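Local atomic coordinates of uncharacterized protein Y57A10A.28 (Caenorhabditis elegans, PDB entry 5EIK), a protein that forms a homotrimeric potassium channel of the endoplasmic reticulum membrane, binds PIP2, and may supply potassium counter-ions during calcium release from intracellular stores. Residues I172-Q175 / L176-T180; P59-C62 / W63-M67; G82-I85 / I86-L89. All coordinates share one frame; numbering follows the deposited sequence.

Contact 1. Residues I172-Q175 / L176-T180; sequences IVEQ and LARGT
Arg178 sits one helical turn after Glu174, and its side chain folds back along that residue. Its CB already rests 3.2 Å from Glu174 O, the carbonyl that also accepts the backbone N-H of Arg178, and CG stays close to the same oxygen. Because CG stands beside the backbone N and the chain then bends at chi3 (-59°), the guanidinium swings back until Glu174 O lies over the centre of one of its faces. At the tip, NH1 passes near Glu174 CB and bonds to Glu174 OE1 at 3.3 Å, a long but fairly straight salt bridge. The carboxylate oxygen lies close to the guanidinium plane, yet it is approached on its anti side, and the two planes stand 70° apart. A water, also in the guanidinium plane, accepts from Arg178 NH2 at 3.1 Å and donates weakly to Glu174 OE1, giving the ion pair a second, bridged link. Glu174 also packs on Leu68 and Met69 of helix 59-70.

This is the presumed cytoplasmic end of helix 167-177, the second half of the discontinuous fifth transmembrane segment. The helix closes in a Schellman motif: Gly179 takes a positive phi (70°), Gly179 N bonds to Leu176 O, and Thr180 N reaches back five residues to Gln175 O at 2.8 Å. Thr180 OG1 lies 3.8 Å from Gln175 CB.

A different, apolar pair runs along the same helix. Ile172 and Leu176 lie alongside each other and point the same way, with Ile172 CG2 4.0 Å from Leu176 CD1. A bound PIP2 lipid touches Ile172, while Leu176 packs on Trp181 of a neighbouring subunit.

Contact 2. Residues P59-C62 / W63-M67; sequences PFSC and WLSCM. With DMU (decyl-beta-D-maltopyranoside), chain M.
Ser61 O is gripped twice by Ser65, one turn further along the helix. Ser65 N donates to Ser61 O at 2.9 Å in a nearly straight bond, and Ser65 OG reaches the same Ser61 O at 2.9 Å from above the carbonyl plane. That second bond is possible because the hydroxyl stands beside its own backbone N (chi1 -60°), which turns OG back toward the preceding turn. The two bonds tie the serine side chain to the helix backbone within a buried part of the membrane-spanning segment.

The hydroxyl of Ser61 does something else. With OG anti to the backbone N (chi1 178°), it meets the sugar of a bound decyl maltoside, whose ring oxygen O5 accepts a weak hydrogen bond from Ser61 OG. The alkyl chain then runs across the helix, over the side chains of Leu64, Phe60 and Trp63. Leu64 CD2 touches C19 near its start, Phe60 CB lies 3.4 Å from C25, and further on Trp63 CE3 and CZ3 approach C34, while Phe60 CD1 lies 3.4 Å from C37.

On the indole itself, Met67 CG lies over one face toward the rim, and Phe60 O is at the edge, in the ring plane. Trp63 NE1 is hydrogen-bonded to Ser99, and the ring packs edge-to-face on Trp102, so helix 92-107 holds the indole. Phe60 and Trp63 also pack on Val199 and Leu154, respectively, of a neighbouring subunit. The arrangement is that of a regular transmembrane alpha helix, with a serine hydroxyl bonded to the carbonyl four residues back, at the start of the discontinuous second transmembrane segment.

Contact 3. Residues G82-I85 / I86-L89; sequences GEPI and ISPL
Two hydrogen bonds from Ser87 converge on Pro84 O. Ser87 OG donates to Pro84 O at 2.7 Å, in the carbonyl plane and on a lone pair. Ser87 N donates to Pro84 O at 3.0 Å from well above that plane, 58° out of it, so the two donors reach the oxygen from different directions. The serine hydroxyl is brought there because OG stands beside its own backbone N (chi1 -62°).

The backbone bond closes a type I beta turn from Pro84 to Ser87, with Ile85 and Ile86 at its corners. The turn lies in the probably lumenal connection between helices 72-81 and 92-107 and leads into a 3-10 segment, where Leu89 N bonds to Ile86 O.

The apolar contact within the turn is loose, Pro84 CB meeting Ile86 CG2 at 4.5 Å. Carbon-oxygen van der Waals contacts are closer: Pro84 CB lies 3.6 Å from Ser87 OG, and Pro88 CD rests 3.3 Å from Ile85 O. The turn also packs against a neighbouring subunit: Pro84 on its Leu81 and Ile86 on its Val155. Glu83, by contrast, uses its carboxylate on His144 of its own chain.

Overall arrangement
Contacts 1 and 2 touch each other, with centres about 13 Å apart and Arg178 beside Ser65 of helix 59-70; contact 3 lies apart toward the presumed lumenal side and touches neither. Contact 2, within a continuous helix, is the most buried and relies on backbone and serine bonds, with detergent along one side. Contacts 1 and 3, only partly buried, lie at a helix end and in a loop: one ends helix 167-177 in a Schellman motif, with an ion pair along its last turn, the other bends a loop by doubly engaging one proline carbonyl. All three reach the second subunit, and PIP2 lipids touch residues of each.

Contact 1. Residues I172-Q175 / L176-T180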
loop_
_atom_site.group_PDB
_atom_site.type_symbol
_atom_site.label_atom_id
_atom_site.label_comp_id
_atom_site.label_asym_id
_atom_site.label_seq_id
_atom_site.Cartn_x
_atom_site.Cartn_y
_atom_site.Cartn_z
ATOM N N ILE A 172 -5.156 -9.845 -1.681
ATOM C CA ILE A 172 -5.191 -9.419 -0.287
ATOM C C ILE A 172 -5.819 -8.028 -0.187
ATOM O O ILE A 172 -6.665 -7.779 0.681
ATOM C CB ILE A 172 -3.769 -9.371 0.312
ATOM C CG1 ILE A 172 -3.215 -10.797 0.394
ATOM C CG2 ILE A 172 -3.783 -8.677 1.687
ATOM C CD1 ILE A 172 -1.791 -10.866 0.884
ATOM N N VAL A 173 -5.401 -7.127 -1.072
ATOM C CA VAL A 173 -5.946 -5.785 -1.081
ATOM C C VAL A 173 -7.462 -5.822 -1.240
ATOM O O VAL A 173 -8.179 -5.114 -0.532
ATOM C CB VAL A 173 -5.359 -4.928 -2.228
ATOM C CG1 VAL A 173 -6.118 -3.619 -2.323
ATOM C CG2 VAL A 173 -3.894 -4.634 -1.956
ATOM N N GLU A 174 -7.948 -6.649 -2.162
ATOM C CA GLU A 174 -9.380 -6.757 -2.401
ATOM C C GLU A 174 -10.173 -7.381 -1.259
ATOM O O GLU A 174 -11.321 -7.008 -1.018
ATOM C CB GLU A 174 -9.642 -7.540 -3.684
ATOM C CG GLU A 174 -9.638 -6.670 -4.910
ATOM C CD GLU A 174 -9.867 -7.449 -6.181
ATOM O OE1 GLU A 174 -10.560 -8.488 -6.126
ATOM O OE2 GLU A 174 -9.367 -7.011 -7.236
ATOM N N GLN A 175 -9.571 -8.337 -0.565
ATOM C CA GLN A 175 -10.253 -8.994 0.539
ATOM C C GLN A 175 -10.326 -8.050 1.738
ATOM O O GLN A 175 -11.199 -8.184 2.596
ATOM C CB GLN A 175 -9.526 -10.281 0.903
ATOM C CG GLN A 175 -9.354 -11.208 -0.285
ATOM C CD GLN A 175 -8.579 -12.466 0.052
ATOM O OE1 GLN A 175 -7.474 -12.403 0.593
ATOM N NE2 GLN A 175 -9.151 -13.616 -0.277
ATOM N N LEU A 176 -9.406 -7.094 1.789
ATOM C CA LEU A 176 -9.403 -6.121 2.864
ATOM C C LEU A 176 -10.501 -5.096 2.564
ATOM O O LEU A 176 -11.291 -4.735 3.436
ATOM C CB LEU A 176 -8.040 -5.430 2.952
ATOM C CG LEU A 176 -6.881 -6.236 3.548
ATOM C CD1 LEU A 176 -5.573 -5.468 3.364
ATOM C CD2 LEU A 176 -7.156 -6.507 5.027
ATOM N N ALA A 177 -10.554 -4.645 1.316
ATOM C CA ALA A 177 -11.545 -3.668 0.896
ATOM C C ALA A 177 -12.954 -4.258 0.927
ATOM O O ALA A 177 -13.926 -3.535 1.133
ATOM C CB ALA A 177 -11.217 -3.165 -0.499
ATOM N N ARG A 178 -13.066 -5.565 0.720
ATOM C CA ARG A 178 -14.371 -6.217 0.751
ATOM C C ARG A 178 -14.721 -6.677 2.160
ATOM O O ARG A 178 -15.796 -7.225 2.387
ATOM C CB ARG A 178 -14.420 -7.426 -0.194
ATOM C CG ARG A 178 -14.688 -7.082 -1.655
ATOM C CD ARG A 178 -15.291 -8.282 -2.364
ATOM N NE ARG A 178 -14.408 -9.441 -2.303
ATOM C CZ ARG A 178 -13.396 -9.647 -3.137
ATOM N NH1 ARG A 178 -13.142 -8.774 -4.105
ATOM N NH2 ARG A 178 -12.631 -10.721 -2.993
ATOM N N GLY A 179 -13.801 -6.466 3.094
ATOM C CA GLY A 179 -14.036 -6.851 4.472
ATOM C C GLY A 179 -14.071 -8.343 4.761
ATOM O O GLY A 179 -14.674 -8.762 5.746
ATOM N N THR A 180 -13.410 -9.152 3.941
ATOM C CA THR A 180 -13.436 -10.591 4.168
ATOM C C THR A 180 -12.100 -11.238 4.515
ATOM O O THR A 180 -12.057 -12.423 4.849
ATOM C CB THR A 180 -14.007 -11.322 2.943
ATOM O OG1 THR A 180 -13.167 -11.078 1.808
ATOM C CG2 THR A 180 -15.424 -10.834 2.649
HETATM O O HOH W 1 -10.630 -11.681 -5.101
#

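Contact 2. Residues P59-C62 / W63-M67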
loop_
_atom_site.group_PDB
_atom_site.type_symbol
_atom_site.label_atom_id
_atom_site.label_comp_id
_atom_site.label_asym_id
_atom_site.label_seq_id
_atom_site.Cartn_x
_atom_site.Cartn_y
_atom_site.Cartn_z
ATOM N N PRO A 59 -22.174 -3.471 -9.239
ATOM C CA PRO A 59 -21.453 -3.686 -10.494
ATOM C C PRO A 59 -20.128 -2.946 -10.621
ATOM O O PRO A 59 -19.155 -3.505 -11.122
ATOM C CB PRO A 59 -22.476 -3.261 -11.548
ATOM C CG PRO A 59 -23.235 -2.175 -10.842
ATOM C CD PRO A 59 -23.452 -2.778 -9.478
ATOM N N PHE A 60 -20.087 -1.697 -10.174
ATOM C CA PHE A 60 -18.859 -0.922 -10.260
ATOM C C PHE A 60 -17.775 -1.575 -9.411
ATOM O O PHE A 60 -16.627 -1.718 -9.844
ATOM C CB PHE A 60 -19.094 0.515 -9.796
ATOM C CG PHE A 60 -20.081 1.271 -10.639
ATOM C CD1 PHE A 60 -19.926 1.340 -12.017
ATOM C CD2 PHE A 60 -21.158 1.933 -10.055
ATOM C CE1 PHE A 60 -20.825 2.055 -12.807
ATOM C CE2 PHE A 60 -22.064 2.652 -10.841
ATOM C CZ PHE A 60 -21.893 2.712 -12.221
ATOM N N SER A 61 -18.145 -1.979 -8.201
ATOM C CA SER A 61 -17.199 -2.622 -7.300
ATOM C C SER A 61 -16.750 -3.958 -7.889
ATOM O O SER A 61 -15.562 -4.291 -7.870
ATOM C CB SER A 61 -17.845 -2.836 -5.927
ATOM O OG SER A 61 -16.959 -3.494 -5.030
ATOM N N CYS A 62 -17.706 -4.720 -8.415
ATOM C CA CYS A 62 -17.404 -6.009 -9.010
ATOM C C CYS A 62 -16.466 -5.806 -10.205
ATOM O O CYS A 62 -15.453 -6.495 -10.334
ATOM C CB CYS A 62 -18.697 -6.697 -9.461
ATOM S SG CYS A 62 -18.453 -8.382 -10.097
ATOM N N TRP A 63 -16.802 -4.861 -11.076
ATOM C CA TRP A 63 -15.958 -4.595 -12.230
ATOM C C TRP A 63 -14.537 -4.254 -11.779
ATOM O O TRP A 63 -13.565 -4.758 -12.340
ATOM C CB TRP A 63 -16.512 -3.429 -13.046
ATOM C CG TRP A 63 -15.573 -2.946 -14.105
ATOM C CD1 TRP A 63 -15.359 -3.508 -15.332
ATOM C CD2 TRP A 63 -14.670 -1.834 -14.009
ATOM N NE1 TRP A 63 -14.378 -2.819 -16.005
ATOM C CE2 TRP A 63 -13.938 -1.787 -15.219
ATOM C CE3 TRP A 63 -14.405 -0.874 -13.019
ATOM C CZ2 TRP A 63 -12.954 -0.818 -15.469
ATOM C CZ3 TRP A 63 -13.420 0.100 -13.264
ATOM C CH2 TRP A 63 -12.708 0.115 -14.482
ATOM N N LEU A 64 -14.430 -3.403 -10.762
ATOM C CA LEU A 64 -13.142 -2.977 -10.239
ATOM C C LEU A 64 -12.338 -4.146 -9.682
ATOM O O LEU A 64 -11.146 -4.272 -9.949
ATOM C CB LEU A 64 -13.331 -1.925 -9.142
ATOM C CG LEU A 64 -12.017 -1.431 -8.534
ATOM C CD1 LEU A 64 -11.187 -0.772 -9.614
ATOM C CD2 LEU A 64 -12.289 -0.464 -7.407
ATOM N N SER A 65 -12.991 -4.995 -8.901
ATOM C CA SER A 65 -12.321 -6.152 -8.338
ATOM C C SER A 65 -11.694 -6.999 -9.443
ATOM O O SER A 65 -10.589 -7.511 -9.288
ATOM C CB SER A 65 -13.311 -7.003 -7.543
ATOM O OG SER A 65 -13.875 -6.258 -6.484
ATOM N N CYS A 66 -12.390 -7.140 -10.565
ATOM C CA CYS A 66 -11.860 -7.946 -11.651
ATOM C C CYS A 66 -10.754 -7.254 -12.441
ATOM O O CYS A 66 -9.800 -7.896 -12.874
ATOM C CB CYS A 66 -12.997 -8.379 -12.587
ATOM S SG CYS A 66 -14.046 -9.668 -11.866
ATOM N N MET A 67 -10.868 -5.947 -12.634
ATOM C CA MET A 67 -9.832 -5.245 -13.368
ATOM C C MET A 67 -8.532 -5.260 -12.556
ATOM O O MET A 67 -7.447 -5.468 -13.109
ATOM C CB MET A 67 -10.256 -3.802 -13.654
ATOM C CG MET A 67 -11.421 -3.675 -14.619
ATOM S SD MET A 67 -11.142 -4.439 -16.261
ATOM C CE MET A 67 -11.868 -6.091 -16.012
HETATM C C1 DMU M . -19.177 0.450 -3.921
HETATM C C2 DMU M . -19.643 0.254 -2.461
HETATM C C3 DMU M . -19.149 -1.129 -1.924
HETATM C C4 DMU M . -17.629 -1.298 -2.202
HETATM O O5 DMU M . -17.293 -1.055 -3.600
HETATM C C6 DMU M . -17.647 0.287 -4.018
HETATM O O7 DMU M . -19.354 -1.238 -0.480
HETATM O O16 DMU M . -17.241 0.482 -5.387
HETATM C C18 DMU M . -16.003 1.214 -5.386
HETATM C C19 DMU M . -15.412 1.232 -6.806
HETATM C C22 DMU M . -16.204 2.183 -7.700
HETATM C C25 DMU M . -15.976 1.816 -9.168
HETATM C C28 DMU M . -15.197 2.942 -9.883
HETATM C C31 DMU M . -15.851 3.324 -11.227
HETATM C C34 DMU M . -16.162 2.087 -12.096
HETATM C C37 DMU M . -17.041 2.517 -13.283
HETATM C C40 DMU M . -16.151 3.115 -14.391
HETATM C C43 DMU M . -16.867 3.023 -15.739
HETATM O O49 DMU M . -19.561 1.765 -4.375
HETATM O O55 DMU M . -21.080 0.281 -2.454
HETATM C C57 DMU M . -17.212 -2.724 -1.824
HETATM O O61 DMU M . -15.801 -2.758 -1.625
HETATM C C5 DMU M . -20.916 -1.642 1.267
HETATM C C7 DMU M . -19.929 -2.409 2.164
HETATM C C8 DMU M . -19.845 -3.835 1.725
HETATM C C9 DMU M . -19.602 -3.989 0.244
HETATM O O1 DMU M . -20.516 -3.220 -0.583
HETATM C C10 DMU M . -20.578 -1.772 -0.207
HETATM O O2 DMU M . -18.967 -4.480 2.531
HETATM O O3 DMU M . -20.933 -0.278 1.558
HETATM O O4 DMU M . -20.323 -2.242 3.544
HETATM C C11 DMU M . -19.558 -5.420 -0.121
HETATM O O6 DMU M . -19.188 -5.633 -1.499
#

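Contact 3. Residues G82-I85 / I86-L89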
loop_
_atom_site.group_PDB
_atom_site.type_symbol
_atom_site.label_atom_id
_atom_site.label_comp_id
_atom_site.label_asym_id
_atom_site.label_seq_id
_atom_site.Cartn_x
_atom_site.Cartn_y
_atom_site.Cartn_z
ATOM N N GLY A 82 7.921 2.944 -9.295
ATOM C CA GLY A 82 7.562 4.329 -9.050
ATOM C C GLY A 82 6.855 4.995 -10.220
ATOM O O GLY A 82 6.896 6.212 -10.361
ATOM N N GLU A 83 6.216 4.197 -11.067
ATOM C CA GLU A 83 5.492 4.728 -12.214
ATOM C C GLU A 83 4.066 4.924 -11.733
ATOM O O GLU A 83 3.652 4.299 -10.761
ATOM C CB GLU A 83 5.499 3.720 -13.369
ATOM C CG GLU A 83 6.850 3.087 -13.635
ATOM C CD GLU A 83 6.791 1.991 -14.696
ATOM O OE1 GLU A 83 5.854 1.169 -14.647
ATOM O OE2 GLU A 83 7.683 1.941 -15.572
ATOM N N PRO A 84 3.297 5.802 -12.392
ATOM C CA PRO A 84 1.908 6.018 -11.965
ATOM C C PRO A 84 1.186 4.672 -11.887
ATOM O O PRO A 84 1.191 3.912 -12.853
ATOM C CB PRO A 84 1.352 6.924 -13.062
ATOM C CG PRO A 84 2.554 7.753 -13.426
ATOM C CD PRO A 84 3.659 6.705 -13.498
ATOM N N ILE A 85 0.579 4.381 -10.738
ATOM C CA ILE A 85 -0.130 3.117 -10.535
ATOM C C ILE A 85 -1.240 2.936 -11.560
ATOM O O ILE A 85 -1.625 1.825 -11.900
ATOM C CB ILE A 85 -0.785 3.060 -9.135
ATOM C CG1 ILE A 85 0.279 3.208 -8.053
ATOM C CG2 ILE A 85 -1.494 1.729 -8.944
ATOM C CD1 ILE A 85 1.297 2.092 -8.051
ATOM N N ILE A 86 -1.742 4.062 -12.037
ATOM C CA ILE A 86 -2.822 4.126 -12.989
ATOM C C ILE A 86 -2.428 3.744 -14.423
ATOM O O ILE A 86 -3.289 3.403 -15.236
ATOM C CB ILE A 86 -3.435 5.564 -12.939
ATOM C CG1 ILE A 86 -4.945 5.464 -12.854
ATOM C CG2 ILE A 86 -2.979 6.409 -14.133
ATOM C CD1 ILE A 86 -5.406 4.665 -11.676
ATOM N N SER A 87 -1.131 3.782 -14.716
ATOM C CA SER A 87 -0.606 3.476 -16.056
ATOM C C SER A 87 -1.314 2.386 -16.860
ATOM O O SER A 87 -1.749 2.621 -17.985
ATOM C CB SER A 87 0.885 3.127 -15.980
ATOM O OG SER A 87 1.642 4.219 -15.494
ATOM N N PRO A 88 -1.429 1.174 -16.300
ATOM C CA PRO A 88 -2.088 0.067 -17.004
ATOM C C PRO A 88 -3.430 0.392 -17.663
ATOM O O PRO A 88 -3.746 -0.150 -18.721
ATOM C CB PRO A 88 -2.227 -0.987 -15.915
ATOM C CG PRO A 88 -0.995 -0.759 -15.089
ATOM C CD PRO A 88 -0.971 0.745 -14.964
ATOM N N LEU A 89 -4.209 1.273 -17.039
ATOM C CA LEU A 89 -5.525 1.658 -17.549
ATOM C C LEU A 89 -5.486 2.459 -18.839
ATOM O O LEU A 89 -6.526 2.854 -19.362
ATOM C CB LEU A 89 -6.283 2.459 -16.496
ATOM C CG LEU A 89 -6.495 1.752 -15.161
ATOM C CD1 LEU A 89 -7.275 2.666 -14.247
ATOM C CD2 LEU A 89 -7.238 0.444 -15.367
#